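Long-range contacts in Dye-decolorizing peroxidase (Irpex lacteus, PDB 7D8M), which binds heme b and probably acts as a peroxidase, as other members of the dye-decolorizing (DyP-type) family do: residues 400-410 with 421-430; 30-39 with 70-80. All blocks are in the same frame, centred on the assembly; numbering follows the deposited sequence.

Interaction 1 of 2, residues 400-410 with 421-430. With HEM (protoporphyrin IX containing Fe), chain B.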
loop_
_atom_site.group_PDB
_atom_site.type_symbol
_atom_site.label_atom_id
_atom_site.label_comp_id
_atom_site.label_asym_id
_atom_site.label_seq_id
_atom_site.Cartn_x
_atom_site.Cartn_y
_atom_site.Cartn_z
ATOM N N PRO A 400 8.977 -7.682 10.979
ATOM C CA PRO A 400 8.177 -8.729 11.622
ATOM C C PRO A 400 6.720 -8.728 11.191
ATOM O O PRO A 400 5.980 -9.645 11.565
ATOM C CB PRO A 400 8.324 -8.400 13.113
ATOM C CG PRO A 400 8.491 -6.909 13.120
ATOM C CD PRO A 400 9.322 -6.598 11.916
ATOM N N VAL A 401 6.296 -7.753 10.394
ATOM C CA VAL A 401 4.935 -7.724 9.868
ATOM C C VAL A 401 4.946 -8.322 8.463
ATOM O O VAL A 401 4.370 -9.391 8.237
ATOM C CB VAL A 401 4.363 -6.292 9.903
ATOM C CG1 VAL A 401 2.913 -6.220 9.359
ATOM C CG2 VAL A 401 4.417 -5.752 11.333
ATOM N N ILE A 402 5.648 -7.684 7.526
ATOM C CA ILE A 402 5.586 -8.066 6.119
ATOM C C ILE A 402 6.828 -8.797 5.627
ATOM O O ILE A 402 6.838 -9.238 4.469
ATOM C CB ILE A 402 5.312 -6.845 5.219
ATOM C CG1 ILE A 402 6.445 -5.819 5.345
ATOM C CG2 ILE A 402 3.940 -6.252 5.540
ATOM C CD1 ILE A 402 6.554 -4.846 4.149
ATOM N N GLY A 403 7.871 -8.950 6.443
ATOM C CA GLY A 403 9.100 -9.547 5.936
ATOM C C GLY A 403 8.895 -10.998 5.526
ATOM O O GLY A 403 8.228 -11.772 6.213
ATOM N N GLN A 404 9.458 -11.364 4.375
ATOM C CA GLN A 404 9.377 -12.740 3.883
ATOM C C GLN A 404 10.685 -13.104 3.197
ATOM O O GLN A 404 11.615 -12.300 3.112
ATOM C CB GLN A 404 8.267 -12.968 2.845
ATOM C CG GLN A 404 7.066 -12.079 2.847
ATOM C CD GLN A 404 6.099 -12.506 1.743
ATOM O OE1 GLN A 404 5.105 -13.189 2.003
ATOM N NE2 GLN A 404 6.401 -12.122 0.506
ATOM N N GLY A 405 10.691 -14.297 2.591
ATOM C CA GLY A 405 11.761 -14.742 1.727
ATOM C C GLY A 405 12.868 -15.496 2.430
ATOM O O GLY A 405 13.648 -16.190 1.764
ATOM N N SER A 406 12.957 -15.374 3.761
ATOM C CA SER A 406 13.965 -16.024 4.593
ATOM C C SER A 406 13.265 -16.566 5.832
ATOM O O SER A 406 12.059 -16.333 5.996
ATOM C CB SER A 406 15.074 -15.044 5.003
ATOM O OG SER A 406 15.443 -14.131 3.997
ATOM N N PRO A 407 13.970 -17.278 6.724
ATOM C CA PRO A 407 13.415 -17.529 8.065
ATOM C C PRO A 407 13.055 -16.220 8.750
ATOM O O PRO A 407 13.846 -15.274 8.776
ATOM C CB PRO A 407 14.549 -18.261 8.793
ATOM C CG PRO A 407 15.756 -18.043 7.959
ATOM C CD PRO A 407 15.269 -17.950 6.553
ATOM N N ARG A 408 11.839 -16.163 9.291
ATOM C CA ARG A 408 11.270 -14.899 9.763
ATOM C C ARG A 408 11.782 -14.609 11.176
ATOM O O ARG A 408 11.053 -14.631 12.174
ATOM C CB ARG A 408 9.749 -14.937 9.682
ATOM C CG ARG A 408 9.218 -14.289 8.412
ATOM C CD ARG A 408 7.718 -14.494 8.236
ATOM N NE ARG A 408 6.948 -14.063 9.397
ATOM C CZ ARG A 408 6.618 -12.800 9.647
ATOM N NH1 ARG A 408 6.990 -11.832 8.815
ATOM N NH2 ARG A 408 5.905 -12.505 10.722
ATOM N N GLU A 409 13.082 -14.333 11.242
ATOM C CA GLU A 409 13.737 -13.952 12.485
ATOM C C GLU A 409 13.938 -12.443 12.525
ATOM O O GLU A 409 14.508 -11.863 11.594
ATOM C CB GLU A 409 15.084 -14.659 12.633
ATOM C CG GLU A 409 15.564 -14.713 14.066
ATOM C CD GLU A 409 16.886 -15.455 14.236
ATOM O OE1 GLU A 409 17.641 -15.598 13.248
ATOM O OE2 GLU A 409 17.167 -15.881 15.372
ATOM N N THR A 410 13.496 -11.821 13.618
ATOM C CA THR A 410 13.605 -10.384 13.836
ATOM C C THR A 410 14.263 -10.145 15.193
ATOM O O THR A 410 13.835 -10.731 16.191
ATOM C CB THR A 410 12.224 -9.715 13.810
ATOM O OG1 THR A 410 11.540 -10.012 12.562
ATOM C CG2 THR A 410 12.367 -8.197 14.002
ATOM N N SER A 421 16.177 -12.782 19.844
ATOM C CA SER A 421 15.529 -13.059 18.571
ATOM C C SER A 421 14.058 -13.405 18.773
ATOM O O SER A 421 13.682 -14.038 19.765
ATOM C CB SER A 421 16.254 -14.199 17.855
ATOM O OG SER A 421 15.365 -14.967 17.073
ATOM N N PHE A 422 13.225 -12.962 17.833
ATOM C CA PHE A 422 11.830 -13.369 17.742
ATOM C C PHE A 422 11.629 -14.027 16.389
ATOM O O PHE A 422 11.874 -13.399 15.355
ATOM C CB PHE A 422 10.879 -12.178 17.884
ATOM C CG PHE A 422 10.798 -11.628 19.276
ATOM C CD1 PHE A 422 11.750 -10.730 19.734
ATOM C CD2 PHE A 422 9.772 -12.009 20.124
ATOM C CE1 PHE A 422 11.675 -10.223 21.017
ATOM C CE2 PHE A 422 9.696 -11.506 21.416
ATOM C CZ PHE A 422 10.647 -10.609 21.859
ATOM N N THR A 423 11.205 -15.285 16.393
ATOM C CA THR A 423 10.815 -15.967 15.164
ATOM C C THR A 423 9.300 -15.842 15.067
ATOM O O THR A 423 8.553 -16.543 15.754
ATOM C CB THR A 423 11.269 -17.418 15.152
ATOM O OG1 THR A 423 12.697 -17.455 15.237
ATOM C CG2 THR A 423 10.827 -18.087 13.857
ATOM N N VAL A 424 8.858 -14.919 14.225
ATOM C CA VAL A 424 7.451 -14.548 14.146
ATOM C C VAL A 424 6.778 -15.437 13.108
ATOM O O VAL A 424 7.259 -15.527 11.970
ATOM C CB VAL A 424 7.316 -13.058 13.805
ATOM C CG1 VAL A 424 5.871 -12.595 13.956
ATOM C CG2 VAL A 424 8.288 -12.243 14.684
ATOM N N PRO A 425 5.704 -16.140 13.466
ATOM C CA PRO A 425 4.969 -16.913 12.462
ATOM C C PRO A 425 4.472 -15.994 11.364
ATOM O O PRO A 425 4.301 -14.788 11.557
ATOM C CB PRO A 425 3.806 -17.515 13.254
ATOM C CG PRO A 425 3.640 -16.602 14.424
ATOM C CD PRO A 425 5.018 -16.131 14.767
ATOM N N GLN A 426 4.276 -16.564 10.188
ATOM C CA GLN A 426 3.762 -15.777 9.082
ATOM C C GLN A 426 2.310 -15.415 9.386
ATOM O O GLN A 426 1.453 -16.298 9.486
ATOM C CB GLN A 426 3.903 -16.570 7.789
ATOM C CG GLN A 426 3.370 -15.880 6.551
ATOM C CD GLN A 426 3.903 -16.527 5.290
ATOM O OE1 GLN A 426 3.633 -17.701 5.022
ATOM N NE2 GLN A 426 4.684 -15.772 4.519
ATOM N N VAL A 427 2.034 -14.126 9.584
ATOM C CA VAL A 427 0.672 -13.663 9.853
ATOM C C VAL A 427 0.060 -12.936 8.668
ATOM O O VAL A 427 -1.145 -12.621 8.700
ATOM C CB VAL A 427 0.624 -12.767 11.104
ATOM C CG1 VAL A 427 0.995 -13.578 12.346
ATOM C CG2 VAL A 427 1.564 -11.589 10.931
ATOM N N ILE A 428 0.849 -12.657 7.637
ATOM C CA ILE A 428 0.391 -12.053 6.396
ATOM C C ILE A 428 0.821 -12.973 5.269
ATOM O O ILE A 428 2.004 -13.317 5.160
ATOM C CB ILE A 428 0.974 -10.642 6.211
ATOM C CG1 ILE A 428 0.374 -9.698 7.253
ATOM C CG2 ILE A 428 0.719 -10.134 4.798
ATOM C CD1 ILE A 428 1.044 -8.366 7.291
ATOM N N ILE A 429 -0.135 -13.394 4.454
ATOM C CA ILE A 429 0.121 -14.338 3.375
ATOM C C ILE A 429 -0.268 -13.653 2.080
ATOM O O ILE A 429 -1.408 -13.190 1.938
ATOM C CB ILE A 429 -0.649 -15.652 3.576
ATOM C CG1 ILE A 429 -0.090 -16.382 4.804
ATOM C CG2 ILE A 429 -0.521 -16.537 2.358
ATOM C CD1 ILE A 429 -0.910 -17.548 5.237
ATOM N N SER A 430 0.683 -13.551 1.159
ATOM C CA SER A 430 0.413 -12.936 -0.134
ATOM C C SER A 430 -0.440 -13.863 -0.982
ATOM O O SER A 430 -0.045 -15.002 -1.244
ATOM C CB SER A 430 1.715 -12.617 -0.861
ATOM O OG SER A 430 1.441 -12.109 -2.158
HETATM C CHA HEM B . 2.649 1.870 7.553
HETATM C CHB HEM B . 0.083 -2.153 8.423
HETATM C CHC HEM B . 1.610 -3.999 4.195
HETATM C CHD HEM B . 4.555 -0.195 3.582
HETATM C C1A HEM B . 1.806 0.961 8.153
HETATM C C2A HEM B . 1.058 1.166 9.379
HETATM C C3A HEM B . 0.339 0.053 9.607
HETATM C C4A HEM B . 0.610 -0.884 8.538
HETATM C CMA HEM B . -0.618 -0.232 10.779
HETATM C CAA HEM B . 1.101 2.461 10.235
HETATM C CBA HEM B . 0.041 3.450 9.752
HETATM C CGA HEM B . 0.648 4.539 8.889
HETATM O O1A HEM B . 1.790 4.972 9.173
HETATM O O2A HEM B . -0.026 5.000 7.926
HETATM C C1B HEM B . 0.249 -2.976 7.336
HETATM C C2B HEM B . -0.445 -4.227 7.130
HETATM C C3B HEM B . -0.011 -4.741 5.963
HETATM C C4B HEM B . 0.952 -3.824 5.396
HETATM C CMB HEM B . -1.465 -4.820 8.145
HETATM C CAB HEM B . -0.435 -6.044 5.241
HETATM C CBB HEM B . -1.576 -6.693 5.498
HETATM C C1C HEM B . 2.596 -3.174 3.682
HETATM C C2C HEM B . 3.427 -3.432 2.518
HETATM C C3C HEM B . 4.240 -2.370 2.345
HETATM C C4C HEM B . 3.959 -1.425 3.410
HETATM C CMC HEM B . 3.313 -4.713 1.656
HETATM C CAC HEM B . 5.337 -2.121 1.277
HETATM C CBC HEM B . 5.958 -3.114 0.618
HETATM C C1D HEM B . 4.205 0.742 4.531
HETATM C C2D HEM B . 4.613 2.137 4.575
HETATM C C3D HEM B . 4.093 2.698 5.668
HETATM C C4D HEM B . 3.328 1.683 6.366
HETATM C CMD HEM B . 5.505 2.868 3.557
HETATM C CAD HEM B . 4.283 4.162 6.113
HETATM C CBD HEM B . 5.545 4.244 6.978
HETATM C CGD HEM B . 5.863 5.671 7.370
HETATM O O1D HEM B . 6.268 5.888 8.542
HETATM O O2D HEM B . 5.705 6.596 6.524
HETATM N NA HEM B . 1.515 -0.297 7.676
HETATM N NB HEM B . 1.098 -2.753 6.259
HETATM N NC HEM B . 2.958 -1.953 4.199
HETATM N ND HEM B . 3.403 0.499 5.633
HETATM FE FE HEM B . 2.361 -1.218 6.016
HETATM O O HOH W 1 3.695 -12.264 8.056
HETATM O O HOH W 2 5.302 -12.596 5.890
HETATM O O HOH W 3 3.333 -14.812 1.457
HETATM O O HOH W 4 3.813 -11.849 4.011
#
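Arg408 reaches across to the backbone carbonyls of Val424 and Pro425 and fastens the two segments together. Its chain is extended through chi2, out to CD, and then bends at chi3 (54°), which lays the guanidinium between the carbonyls of both segments. NE gives a hydrogen bond to Val424 O (3.0 Å) and NH2 one to Pro425 O (2.9 Å); in each the donor stands well above the carbonyl plane. On its own segment NH2 also serves Pro400 O, again from above the carbonyl plane, whereas NH1 meets Gly403 O in plane, on a lone pair. Four carbonyl oxygens thus fix the group's rotation, and Val424 CG1 lies against NH2. With an alanine here the four carbonyls would probably lose these donors, and the loop 400-403 would be held less firmly to Val424 and Pro425.

Beyond the arginine the chains pair as antiparallel strands: Thr410 and Phe422 exchange N-H...O bonds of 2.9 Å (Thr410 N to Phe422 O) and 2.8 Å (Phe422 N to Thr410 O), and Ser421 OG donates to the anti lone pair of Glu409 OE2 at 2.6 Å. At the other end Ile428 CD1 packs on Val401 CG1 (3.5 Å). The same Ile428 CD1 touches the heme vinyl carbon CAB, while Ile402 CG2 comes up to the methine CHC. Waters bridge Val401 O to Ile428 N and Gln404 OE1 to Ser430 N; Gln404 NE2 turns instead to Asp104.

Helix 249-261 packs against Pro400, Val401 and Val424, helix 228-237 against Phe422, Val424, Pro425 and Val427, and strand 217-226 flanks Ile428 and Ser430.

Interaction 2 of 2, residues 30-39 with 70-80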
loop_
_atom_site.group_PDB
_atom_site.type_symbol
_atom_site.label_atom_id
_atom_site.label_comp_id
_atom_site.label_asym_id
_atom_site.label_seq_id
_atom_site.Cartn_x
_atom_site.Cartn_y
_atom_site.Cartn_z
ATOM N N PHE A 30 -9.756 -7.623 -14.972
ATOM C CA PHE A 30 -10.365 -8.056 -16.217
ATOM C C PHE A 30 -9.306 -8.407 -17.244
ATOM O O PHE A 30 -8.159 -7.957 -17.174
ATOM C CB PHE A 30 -11.292 -6.973 -16.790
ATOM C CG PHE A 30 -10.596 -5.663 -17.077
ATOM C CD1 PHE A 30 -9.926 -5.458 -18.280
ATOM C CD2 PHE A 30 -10.628 -4.630 -16.151
ATOM C CE1 PHE A 30 -9.284 -4.255 -18.542
ATOM C CE2 PHE A 30 -9.996 -3.425 -16.408
ATOM C CZ PHE A 30 -9.325 -3.237 -17.611
ATOM N N HIS A 31 -9.746 -9.175 -18.240
ATOM C CA HIS A 31 -8.984 -9.511 -19.431
ATOM C C HIS A 31 -9.698 -8.912 -20.632
ATOM O O HIS A 31 -10.931 -8.836 -20.654
ATOM C CB HIS A 31 -8.878 -11.030 -19.593
ATOM C CG HIS A 31 -8.156 -11.459 -20.832
ATOM N ND1 HIS A 31 -6.782 -11.503 -20.911
ATOM C CD2 HIS A 31 -8.616 -11.872 -22.038
ATOM C CE1 HIS A 31 -6.425 -11.912 -22.116
ATOM N NE2 HIS A 31 -7.519 -12.152 -22.815
ATOM N N ILE A 32 -8.930 -8.476 -21.629
ATOM C CA ILE A 32 -9.497 -7.833 -22.811
ATOM C C ILE A 32 -9.647 -8.879 -23.908
ATOM O O ILE A 32 -8.653 -9.464 -24.358
ATOM C CB ILE A 32 -8.631 -6.653 -23.278
ATOM C CG1 ILE A 32 -8.522 -5.618 -22.158
ATOM C CG2 ILE A 32 -9.218 -6.022 -24.533
ATOM C CD1 ILE A 32 -7.705 -4.404 -22.514
ATOM N N ASN A 33 -10.894 -9.119 -24.333
ATOM C CA ASN A 33 -11.197 -10.055 -25.415
ATOM C C ASN A 33 -11.252 -9.398 -26.795
ATOM O O ASN A 33 -10.867 -10.030 -27.784
ATOM C CB ASN A 33 -12.538 -10.745 -25.155
ATOM C CG ASN A 33 -12.536 -11.561 -23.890
ATOM O OD1 ASN A 33 -11.531 -12.174 -23.545
ATOM N ND2 ASN A 33 -13.679 -11.598 -23.199
ATOM N N ASN A 34 -11.716 -8.153 -26.892
ATOM C CA ASN A 34 -11.856 -7.461 -28.176
ATOM C C ASN A 34 -11.367 -6.025 -28.009
ATOM O O ASN A 34 -12.077 -5.180 -27.450
ATOM C CB ASN A 34 -13.304 -7.503 -28.657
ATOM C CG ASN A 34 -13.482 -6.943 -30.066
ATOM O OD1 ASN A 34 -12.953 -5.882 -30.414
ATOM N ND2 ASN A 34 -14.254 -7.653 -30.876
ATOM N N ALA A 35 -10.165 -5.745 -28.515
ATOM C CA ALA A 35 -9.563 -4.433 -28.299
ATOM C C ALA A 35 -10.405 -3.324 -28.920
ATOM O O ALA A 35 -10.626 -2.279 -28.292
ATOM C CB ALA A 35 -8.140 -4.406 -28.861
ATOM N N THR A 36 -10.893 -3.537 -30.150
ATOM C CA THR A 36 -11.669 -2.500 -30.826
ATOM C C THR A 36 -12.929 -2.156 -30.038
ATOM O O THR A 36 -13.234 -0.978 -29.820
ATOM C CB THR A 36 -12.028 -2.938 -32.250
ATOM O OG1 THR A 36 -10.830 -3.185 -33.000
ATOM C CG2 THR A 36 -12.826 -1.847 -32.944
ATOM N N ALA A 37 -13.672 -3.176 -29.601
ATOM C CA ALA A 37 -14.879 -2.926 -28.816
ATOM C C ALA A 37 -14.550 -2.363 -27.436
ATOM O O ALA A 37 -15.316 -1.554 -26.892
ATOM C CB ALA A 37 -15.695 -4.214 -28.689
ATOM N N PHE A 38 -13.418 -2.769 -26.860
ATOM C CA PHE A 38 -13.031 -2.238 -25.558
ATOM C C PHE A 38 -12.711 -0.750 -25.647
ATOM O O PHE A 38 -13.249 0.055 -24.881
ATOM C CB PHE A 38 -11.841 -3.029 -25.010
ATOM C CG PHE A 38 -11.513 -2.716 -23.576
ATOM C CD1 PHE A 38 -10.680 -1.659 -23.257
ATOM C CD2 PHE A 38 -12.026 -3.497 -22.551
ATOM C CE1 PHE A 38 -10.362 -1.385 -21.936
ATOM C CE2 PHE A 38 -11.730 -3.217 -21.230
ATOM C CZ PHE A 38 -10.896 -2.163 -20.927
ATOM N N LYS A 39 -11.855 -0.363 -26.599
ATOM C CA LYS A 39 -11.535 1.050 -26.780
ATOM C C LYS A 39 -12.791 1.883 -27.035
ATOM O O LYS A 39 -12.920 3.002 -26.518
ATOM C CB LYS A 39 -10.542 1.216 -27.932
ATOM C CG LYS A 39 -9.215 0.493 -27.725
ATOM C CD LYS A 39 -8.293 0.634 -28.938
ATOM C CE LYS A 39 -6.821 0.493 -28.538
ATOM N NZ LYS A 39 -5.887 1.020 -29.576
ATOM N N LEU A 70 -8.944 3.634 -13.231
ATOM C CA LEU A 70 -8.629 2.591 -14.198
ATOM C C LEU A 70 -7.123 2.519 -14.384
ATOM O O LEU A 70 -6.458 3.554 -14.491
ATOM C CB LEU A 70 -9.318 2.871 -15.544
ATOM C CG LEU A 70 -8.941 1.992 -16.737
ATOM C CD1 LEU A 70 -9.312 0.560 -16.464
ATOM C CD2 LEU A 70 -9.638 2.477 -18.008
ATOM N N ALA A 71 -6.589 1.298 -14.427
ATOM C CA ALA A 71 -5.161 1.087 -14.608
ATOM C C ALA A 71 -4.932 -0.168 -15.436
ATOM O O ALA A 71 -5.707 -1.124 -15.364
ATOM C CB ALA A 71 -4.433 0.969 -13.256
ATOM N N PHE A 72 -3.853 -0.164 -16.214
ATOM C CA PHE A 72 -3.554 -1.249 -17.139
ATOM C C PHE A 72 -2.237 -1.929 -16.785
ATOM O O PHE A 72 -1.256 -1.263 -16.435
ATOM C CB PHE A 72 -3.479 -0.738 -18.588
ATOM C CG PHE A 72 -4.783 -0.219 -19.116
ATOM C CD1 PHE A 72 -5.799 -1.094 -19.455
ATOM C CD2 PHE A 72 -4.988 1.136 -19.269
ATOM C CE1 PHE A 72 -7.011 -0.621 -19.956
ATOM C CE2 PHE A 72 -6.192 1.622 -19.764
ATOM C CZ PHE A 72 -7.206 0.740 -20.099
ATOM N N SER A 73 -2.224 -3.252 -16.903
ATOM C CA SER A 73 -1.009 -4.044 -16.808
ATOM C C SER A 73 -0.238 -4.006 -18.120
ATOM O O SER A 73 -0.761 -3.622 -19.167
ATOM C CB SER A 73 -1.344 -5.483 -16.436
ATOM O OG SER A 73 -1.904 -6.192 -17.538
ATOM N N HIS A 74 1.032 -4.414 -18.046
ATOM C CA HIS A 74 1.850 -4.561 -19.249
ATOM C C HIS A 74 1.164 -5.452 -20.277
ATOM O O HIS A 74 1.188 -5.162 -21.478
ATOM C CB HIS A 74 3.225 -5.130 -18.879
ATOM C CG HIS A 74 4.055 -5.537 -20.060
ATOM N ND1 HIS A 74 4.937 -4.676 -20.680
ATOM C CD2 HIS A 74 4.151 -6.714 -20.722
ATOM C CE1 HIS A 74 5.536 -5.305 -21.677
ATOM N NE2 HIS A 74 5.074 -6.543 -21.725
ATOM N N ALA A 75 0.540 -6.540 -19.821
ATOM C CA ALA A 75 -0.227 -7.380 -20.736
ATOM C C ALA A 75 -1.381 -6.599 -21.359
ATOM O O ALA A 75 -1.694 -6.777 -22.543
ATOM C CB ALA A 75 -0.741 -8.619 -20.004
ATOM N N GLY A 76 -2.007 -5.713 -20.583
ATOM C CA GLY A 76 -3.089 -4.900 -21.125
ATOM C C GLY A 76 -2.616 -3.933 -22.195
ATOM O O GLY A 76 -3.322 -3.697 -23.183
ATOM N N PHE A 77 -1.428 -3.347 -22.010
ATOM C CA PHE A 77 -0.819 -2.545 -23.070
ATOM C C PHE A 77 -0.790 -3.320 -24.383
ATOM O O PHE A 77 -1.222 -2.820 -25.431
ATOM C CB PHE A 77 0.608 -2.142 -22.696
ATOM C CG PHE A 77 0.714 -0.967 -21.769
ATOM C CD1 PHE A 77 -0.064 -0.878 -20.621
ATOM C CD2 PHE A 77 1.652 0.027 -22.014
ATOM C CE1 PHE A 77 0.072 0.202 -19.749
ATOM C CE2 PHE A 77 1.805 1.107 -21.142
ATOM C CZ PHE A 77 1.010 1.197 -20.011
ATOM N N GLY A 78 -0.256 -4.545 -24.339
ATOM C CA GLY A 78 -0.194 -5.357 -25.542
ATOM C C GLY A 78 -1.561 -5.578 -26.156
ATOM O O GLY A 78 -1.754 -5.394 -27.359
ATOM N N ALA A 79 -2.539 -5.960 -25.330
ATOM C CA ALA A 79 -3.879 -6.227 -25.842
ATOM C C ALA A 79 -4.526 -4.987 -26.431
ATOM O O ALA A 79 -5.449 -5.109 -27.246
ATOM C CB ALA A 79 -4.767 -6.806 -24.738
ATOM N N LEU A 80 -4.068 -3.796 -26.049
ATOM C CA LEU A 80 -4.579 -2.556 -26.616
ATOM C C LEU A 80 -3.663 -1.980 -27.690
ATOM O O LEU A 80 -3.898 -0.858 -28.153
ATOM C CB LEU A 80 -4.795 -1.527 -25.509
ATOM C CG LEU A 80 -5.943 -1.875 -24.569
ATOM C CD1 LEU A 80 -5.948 -0.920 -23.386
ATOM C CD2 LEU A 80 -7.266 -1.831 -25.323
#
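With CG anti to its carbonyl carbon (chi1 -69°) and chi2 extended at 171°, Leu80 sends its two methyls in among Ile32, Phe38, Lys39 and Phe72. Ile32 likewise has CG1 anti to the carbonyl carbon (chi1 -59°) and an extended chi2, so that CD1 reaches Leu80 CG at 3.7 Å, the two side chains crossing at about a right angle. The same CD1 sits over the centre of the Phe38 ring, 4.0 Å above its plane, a methyl resting on an aromatic face. Leu80 CD1 does much the same to Phe72, though offset toward the rim of that ring.

Phe38 CE1 lies in the plane of the Phe72 ring, at its edge, 4.0 Å from Phe72 CE1. Phe30 offers its own edge to Leu70 CD1, 4.0 Å from Phe30 CZ. At the helix ends the packing turns to the backbone: Ala35 CB touches Ala79 O, and the extended Lys39 chain runs antiparallel to Leu80 until NZ donates to Leu80 O at 3.1 Å. That ammonium has a second acceptor in Ala450 O. Asn34 OD1 caps helix 35-49 by accepting from Ala37 N, and Ser73 OG caps helix 74-79 by accepting from Gly76 N.

Further rings extend the core, Phe143 stacking with Phe38 and Phe448 with Phe72. Two strand-to-helix connections are thus packed together, 24-32 into 35-49 and 67-72 into the short helix 74-79. Both strands belong to a four-stranded antiparallel sheet of order 2-3-1-4, which with helices 35-49 and 129-143 gives the ferredoxin-like alpha+beta fold of DyP-type peroxidases.

Interaction 2 comes earlier in the chain than interaction 1, and the two do not touch: their centres are 36 Å apart and their nearest atoms about 16 Å. Strands 24-32 and 67-72 of interaction 2 share one four-stranded antiparallel sheet; interaction 1 combines the hairpin of 409-411 and 421-423 with the start of strand 428-438, which belongs to the second four-stranded sheet. That strand connects them indirectly, since its later residues Phe436 and Ser438 pack on Ala71. Only interaction 1 reaches the heme, where the side chain of Ile402 is about 4 Å from that of the axial ligand His312 and about 9 Å from that of Arg335. Interaction 2 is structural packing, well away from the heme pocket.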